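Local structure of SOXX (Paracoccus pantotrophus, 2C1D) at residues B[93-104]-B[114-125]. The protein probably carries electrons through its covalently bound heme c, as one of the two chains of the SoxXA cytochrome complex that initiates chemotrophic sulfur oxidation. Residues are numbered along the deposited sequence; the frame is centred on the assembly and turned at random.
Sequences AFYKVDGFVRPG and EPLAPILNAQQI. With HEC (heme c), chain O.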
loop_
_atom_site.group_PDB
_atom_site.type_symbol
_atom_site.label_atom_id
_atom_site.label_comp_id
_atom_site.label_asym_id
_atom_site.label_seq_id
_atom_site.Cartn_x
_atom_site.Cartn_y
_atom_site.Cartn_z
ATOM N N ALA B 93 8.473 -17.103 2.155
ATOM C CA ALA B 93 8.895 -18.490 1.978
ATOM C C ALA B 93 8.613 -18.854 0.551
ATOM O O ALA B 93 7.488 -18.687 0.077
ATOM C CB ALA B 93 8.136 -19.415 2.909
ATOM N N PHE B 94 9.635 -19.343 -0.134
ATOM C CA PHE B 94 9.497 -19.683 -1.547
ATOM C C PHE B 94 9.040 -21.111 -1.817
ATOM O O PHE B 94 8.689 -21.428 -2.944
ATOM C CB PHE B 94 10.783 -19.331 -2.277
ATOM C CG PHE B 94 10.973 -17.847 -2.425
ATOM C CD1 PHE B 94 11.682 -17.126 -1.489
ATOM C CD2 PHE B 94 10.412 -17.168 -3.499
ATOM C CE1 PHE B 94 11.834 -15.726 -1.626
ATOM C CE2 PHE B 94 10.578 -15.781 -3.644
ATOM C CZ PHE B 94 11.290 -15.077 -2.701
ATOM N N TYR B 95 8.938 -21.929 -0.772
ATOM C CA TYR B 95 8.511 -23.327 -0.909
ATOM C C TYR B 95 7.485 -23.675 0.172
ATOM O O TYR B 95 7.680 -24.585 0.977
ATOM C CB TYR B 95 9.740 -24.257 -0.857
ATOM C CG TYR B 95 9.548 -25.590 -1.538
ATOM C CD1 TYR B 95 9.258 -25.670 -2.903
ATOM C CD2 TYR B 95 9.673 -26.786 -0.826
ATOM C CE1 TYR B 95 9.084 -26.911 -3.544
ATOM C CE2 TYR B 95 9.529 -28.023 -1.468
ATOM C CZ TYR B 95 9.247 -28.074 -2.826
ATOM O OH TYR B 95 9.086 -29.286 -3.448
ATOM N N LYS B 96 6.389 -22.919 0.179
ATOM C CA LYS B 96 5.358 -23.006 1.201
ATOM C C LYS B 96 4.014 -22.919 0.529
ATOM O O LYS B 96 3.812 -22.121 -0.388
ATOM C CB LYS B 96 5.481 -21.868 2.218
ATOM C CG LYS B 96 4.531 -21.976 3.399
ATOM C CD LYS B 96 4.832 -20.888 4.441
ATOM C CE LYS B 96 3.826 -20.869 5.594
ATOM N NZ LYS B 96 4.309 -19.959 6.683
ATOM N N VAL B 97 3.088 -23.755 0.968
ATOM C CA VAL B 97 1.847 -23.919 0.231
ATOM C C VAL B 97 0.589 -23.709 1.046
ATOM O O VAL B 97 -0.497 -23.627 0.490
ATOM C CB VAL B 97 1.788 -25.309 -0.439
ATOM C CG1 VAL B 97 2.890 -25.450 -1.471
ATOM C CG2 VAL B 97 1.857 -26.421 0.611
ATOM N N ASP B 98 0.714 -23.589 2.358
ATOM C CA ASP B 98 -0.475 -23.395 3.182
ATOM C C ASP B 98 -0.146 -22.697 4.495
ATOM O O ASP B 98 1.016 -22.388 4.770
ATOM C CB ASP B 98 -1.205 -24.737 3.395
ATOM C CG ASP B 98 -0.441 -25.717 4.308
ATOM O OD1 ASP B 98 0.726 -25.475 4.680
ATOM O OD2 ASP B 98 -0.952 -26.781 4.710
ATOM N N GLY B 99 -1.165 -22.453 5.310
ATOM C CA GLY B 99 -1.018 -21.749 6.578
ATOM C C GLY B 99 -1.086 -20.231 6.407
ATOM O O GLY B 99 -0.534 -19.475 7.216
ATOM N N PHE B 100 -1.754 -19.784 5.348
ATOM C CA PHE B 100 -1.832 -18.346 5.046
ATOM C C PHE B 100 -3.144 -17.746 5.497
ATOM O O PHE B 100 -4.152 -18.450 5.718
ATOM C CB PHE B 100 -1.665 -18.107 3.539
ATOM C CG PHE B 100 -0.421 -18.688 2.985
ATOM C CD1 PHE B 100 -0.468 -19.612 1.941
ATOM C CD2 PHE B 100 0.808 -18.317 3.493
ATOM C CE1 PHE B 100 0.690 -20.163 1.429
ATOM C CE2 PHE B 100 1.972 -18.856 2.989
ATOM C CZ PHE B 100 1.923 -19.798 1.971
ATOM N N VAL B 101 -3.125 -16.423 5.639
ATOM C CA VAL B 101 -4.309 -15.659 5.910
ATOM C C VAL B 101 -4.808 -15.039 4.596
ATOM O O VAL B 101 -4.066 -14.312 3.911
ATOM C CB VAL B 101 -4.050 -14.565 6.965
ATOM C CG1 VAL B 101 -5.347 -13.943 7.393
ATOM C CG2 VAL B 101 -3.292 -15.134 8.176
ATOM N N ARG B 102 -6.045 -15.360 4.237
ATOM C CA ARG B 102 -6.634 -14.972 2.960
ATOM C C ARG B 102 -5.754 -15.395 1.799
ATOM O O ARG B 102 -5.277 -14.557 1.022
ATOM C CB ARG B 102 -6.884 -13.469 2.919
ATOM C CG ARG B 102 -7.865 -12.963 3.976
ATOM C CD ARG B 102 -8.295 -11.518 3.762
ATOM N NE ARG B 102 -9.179 -11.307 2.602
ATOM C CZ ARG B 102 -10.508 -11.330 2.627
ATOM N NH1 ARG B 102 -11.185 -11.125 1.518
ATOM N NH2 ARG B 102 -11.176 -11.541 3.740
ATOM N N PRO B 103 -5.500 -16.701 1.663
ATOM C CA PRO B 103 -4.634 -17.157 0.580
ATOM C C PRO B 103 -5.224 -16.746 -0.757
ATOM O O PRO B 103 -6.456 -16.867 -0.988
ATOM C CB PRO B 103 -4.597 -18.690 0.760
ATOM C CG PRO B 103 -5.832 -19.024 1.516
ATOM C CD PRO B 103 -6.030 -17.831 2.454
ATOM N N GLY B 104 -4.357 -16.250 -1.632
ATOM C CA GLY B 104 -4.786 -15.752 -2.926
ATOM C C GLY B 104 -4.439 -16.684 -4.063
ATOM O O GLY B 104 -3.617 -17.574 -3.921
ATOM N N GLU B 114 -5.875 -23.721 -0.702
ATOM C CA GLU B 114 -4.671 -24.361 -0.232
ATOM C C GLU B 114 -4.861 -25.866 -0.393
ATOM O O GLU B 114 -5.986 -26.346 -0.230
ATOM C CB GLU B 114 -4.411 -23.993 1.225
ATOM C CG GLU B 114 -4.001 -22.537 1.360
ATOM C CD GLU B 114 -3.852 -22.067 2.793
ATOM O OE1 GLU B 114 -3.188 -21.045 3.007
ATOM O OE2 GLU B 114 -4.407 -22.697 3.702
ATOM N N PRO B 115 -3.798 -26.618 -0.696
ATOM C CA PRO B 115 -2.440 -26.085 -0.886
ATOM C C PRO B 115 -2.286 -25.353 -2.192
ATOM O O PRO B 115 -2.753 -25.806 -3.232
ATOM C CB PRO B 115 -1.551 -27.339 -0.867
ATOM C CG PRO B 115 -2.452 -28.463 -1.250
ATOM C CD PRO B 115 -3.844 -28.083 -0.867
ATOM N N LEU B 116 -1.634 -24.204 -2.107
ATOM C CA LEU B 116 -1.222 -23.422 -3.258
ATOM C C LEU B 116 -0.013 -24.045 -3.943
ATOM O O LEU B 116 0.777 -24.768 -3.307
ATOM C CB LEU B 116 -0.812 -22.030 -2.778
ATOM C CG LEU B 116 -1.802 -20.863 -2.766
ATOM C CD1 LEU B 116 -3.262 -21.261 -2.672
ATOM C CD2 LEU B 116 -1.414 -19.830 -1.714
ATOM N N ALA B 117 0.189 -23.719 -5.214
ATOM C CA ALA B 117 1.515 -23.903 -5.800
ATOM C C ALA B 117 2.526 -23.076 -5.000
ATOM O O ALA B 117 2.250 -21.913 -4.657
ATOM C CB ALA B 117 1.542 -23.458 -7.257
ATOM N N PRO B 118 3.707 -23.623 -4.744
ATOM C CA PRO B 118 4.750 -22.831 -4.087
ATOM C C PRO B 118 5.233 -21.763 -5.065
ATOM O O PRO B 118 5.064 -21.931 -6.281
ATOM C CB PRO B 118 5.849 -23.854 -3.812
ATOM C CG PRO B 118 5.683 -24.869 -4.888
ATOM C CD PRO B 118 4.190 -24.973 -5.090
ATOM N N ILE B 119 5.796 -20.676 -4.557
ATOM C CA ILE B 119 6.217 -19.592 -5.443
ATOM C C ILE B 119 7.312 -20.078 -6.408
ATOM O O ILE B 119 7.299 -19.776 -7.593
ATOM C CB ILE B 119 6.673 -18.347 -4.620
ATOM C CG1 ILE B 119 5.494 -17.816 -3.769
ATOM C CG2 ILE B 119 7.285 -17.266 -5.566
ATOM C CD1 ILE B 119 5.931 -16.877 -2.646
ATOM N N LEU B 120 8.270 -20.822 -5.888
ATOM C CA LEU B 120 9.258 -21.489 -6.710
ATOM C C LEU B 120 9.083 -23.015 -6.625
ATOM O O LEU B 120 8.748 -23.540 -5.573
ATOM C CB LEU B 120 10.642 -21.098 -6.220
ATOM C CG LEU B 120 11.033 -19.619 -6.365
ATOM C CD1 LEU B 120 12.423 -19.404 -5.760
ATOM C CD2 LEU B 120 11.039 -19.212 -7.805
ATOM N N ASN B 121 9.312 -23.731 -7.723
ATOM C CA ASN B 121 9.293 -25.196 -7.657
ATOM C C ASN B 121 10.618 -25.720 -7.055
ATOM O O ASN B 121 11.526 -24.950 -6.802
ATOM C CB ASN B 121 8.906 -25.827 -9.013
ATOM C CG ASN B 121 9.924 -25.591 -10.116
ATOM O OD1 ASN B 121 9.575 -25.295 -11.289
ATOM N ND2 ASN B 121 11.173 -25.760 -9.785
ATOM N N ALA B 122 10.727 -27.019 -6.826
ATOM C CA ALA B 122 11.884 -27.583 -6.078
ATOM C C ALA B 122 13.210 -27.424 -6.784
ATOM O O ALA B 122 14.212 -27.119 -6.152
ATOM C CB ALA B 122 11.642 -29.030 -5.722
ATOM N N GLN B 123 13.229 -27.618 -8.102
ATOM C CA GLN B 123 14.453 -27.463 -8.871
ATOM C C GLN B 123 14.867 -25.997 -8.933
ATOM O O GLN B 123 16.062 -25.702 -8.941
ATOM C CB GLN B 123 14.314 -28.025 -10.305
ATOM C CG GLN B 123 15.617 -28.056 -11.091
ATOM C CD GLN B 123 16.700 -28.862 -10.395
ATOM O OE1 GLN B 123 17.866 -28.418 -10.278
ATOM N NE2 GLN B 123 16.325 -30.031 -9.912
ATOM N N GLN B 124 13.893 -25.088 -8.987
ATOM C CA GLN B 124 14.202 -23.647 -8.961
ATOM C C GLN B 124 14.943 -23.284 -7.668
ATOM O O GLN B 124 15.938 -22.554 -7.708
ATOM C CB GLN B 124 12.923 -22.814 -9.105
ATOM C CG GLN B 124 12.469 -22.789 -10.584
ATOM C CD GLN B 124 11.109 -22.195 -10.792
ATOM O OE1 GLN B 124 10.318 -22.146 -9.883
ATOM N NE2 GLN B 124 10.834 -21.761 -12.006
ATOM N N ILE B 125 14.484 -23.842 -6.550
ATOM C CA ILE B 125 15.160 -23.632 -5.268
ATOM C C ILE B 125 16.598 -24.140 -5.360
ATOM O O ILE B 125 17.520 -23.452 -4.941
ATOM C CB ILE B 125 14.435 -24.344 -4.073
ATOM C CG1 ILE B 125 12.974 -23.924 -3.917
ATOM C CG2 ILE B 125 15.226 -24.131 -2.743
ATOM C CD1 ILE B 125 12.727 -22.632 -3.343
HETATM FE FE HEC O . 16.176 -12.752 1.453
HETATM C CHA HEC O . 17.833 -12.874 4.433
HETATM C CHB HEC O . 18.377 -14.935 0.095
HETATM C CHC HEC O . 14.332 -12.810 -1.387
HETATM C CHD HEC O . 14.150 -10.212 2.656
HETATM N NA HEC O . 17.796 -13.749 2.152
HETATM C C1A HEC O . 18.340 -13.611 3.395
HETATM C C2A HEC O . 19.551 -14.401 3.431
HETATM C C3A HEC O . 19.715 -14.978 2.224
HETATM C C4A HEC O . 18.589 -14.571 1.402
HETATM C CMA HEC O . 20.830 -15.909 1.714
HETATM C CAA HEC O . 20.427 -14.515 4.680
HETATM C CBA HEC O . 21.122 -13.200 5.003
HETATM C CGA HEC O . 22.344 -13.181 4.165
HETATM O O1A HEC O . 23.224 -14.025 4.442
HETATM O O2A HEC O . 22.449 -12.354 3.229
HETATM N NB HEC O . 16.338 -13.657 -0.298
HETATM C C1B HEC O . 17.286 -14.595 -0.645
HETATM C C2B HEC O . 16.926 -15.182 -1.925
HETATM C C3B HEC O . 15.810 -14.583 -2.351
HETATM C C4B HEC O . 15.421 -13.632 -1.324
HETATM C CMB HEC O . 17.767 -16.231 -2.667
HETATM C CAB HEC O . 15.055 -14.897 -3.677
HETATM C CBB HEC O . 14.762 -16.239 -3.776
HETATM N NC HEC O . 14.522 -11.680 0.731
HETATM C C1C HEC O . 13.932 -11.888 -0.466
HETATM C C2C HEC O . 12.871 -10.894 -0.617
HETATM C C3C HEC O . 12.720 -10.270 0.562
HETATM C C4C HEC O . 13.843 -10.690 1.395
HETATM C CMC HEC O . 11.844 -10.895 -1.761
HETATM C CAC HEC O . 11.707 -9.139 0.968
HETATM C CBC HEC O . 10.387 -9.334 0.829
HETATM N ND HEC O . 15.993 -11.713 3.277
HETATM C C1D HEC O . 15.106 -10.678 3.538
HETATM C C2D HEC O . 15.348 -10.186 4.876
HETATM C C3D HEC O . 16.507 -11.028 5.423
HETATM C C4D HEC O . 16.839 -11.931 4.356
HETATM C CMD HEC O . 14.608 -9.042 5.622
HETATM C CAD HEC O . 17.219 -10.941 6.804
HETATM C CBD HEC O . 16.514 -11.899 7.763
HETATM C CGD HEC O . 16.028 -11.198 9.015
HETATM O O1D HEC O . 14.783 -10.937 9.134
HETATM O O2D HEC O . 16.916 -10.911 9.874
HETATM O O HOH W 1 5.842 -20.457 -1.611
HETATM O O HOH W 2 -4.903 -20.985 5.721
#
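Phe94 stands between heme c and the 114-125 segment: one ring face carries the heme atom CBB, 3.7 Å from CE1 and offset toward the rim. Its CD2 meets Ile119 CG2 at 3.7 Å, and Leu120 lies side by side with it, pointing the same way. A nearly straight bond (169°) from Leu120 N to Phe94 O, 3.0 Å, ties the backbones beside this ring. Tyr95 turns CG away from its backbone N (chi1 -156°), which lays the ring alongside Pro118 and brings Leu120 O to the ring edge; its OH reaches past Ala122 CB to a hydrogen bond with Thr3 O. In this cytochrome c domain the contact joins the loop following the axial ligand Met91 to the start of the C-terminal helix 122-133. Further out, where the paired loops border the SOXA chain, Val97 O accepts from Leu116 N, and Val97 CG2 packs on Pro115 CB at 3.8 Å. Glu114, extended beyond CG, crosses Pro103 at about a right angle; its OE1 accepts Phe100 N on the syn lone pair (3.0 Å), the carboxylate turned 64° from the Phe100 ring. OE2 takes a bond from a water that also donates to Phe100 O. Lacking the carboxylate, an alanine here is likely to leave Phe100 N without its acceptor and the water without one of its two mates, the 98-100 backbone then freer to shift. Leu116 CD2 touches the Phe100 ring obliquely, 3.8 Å from CD1.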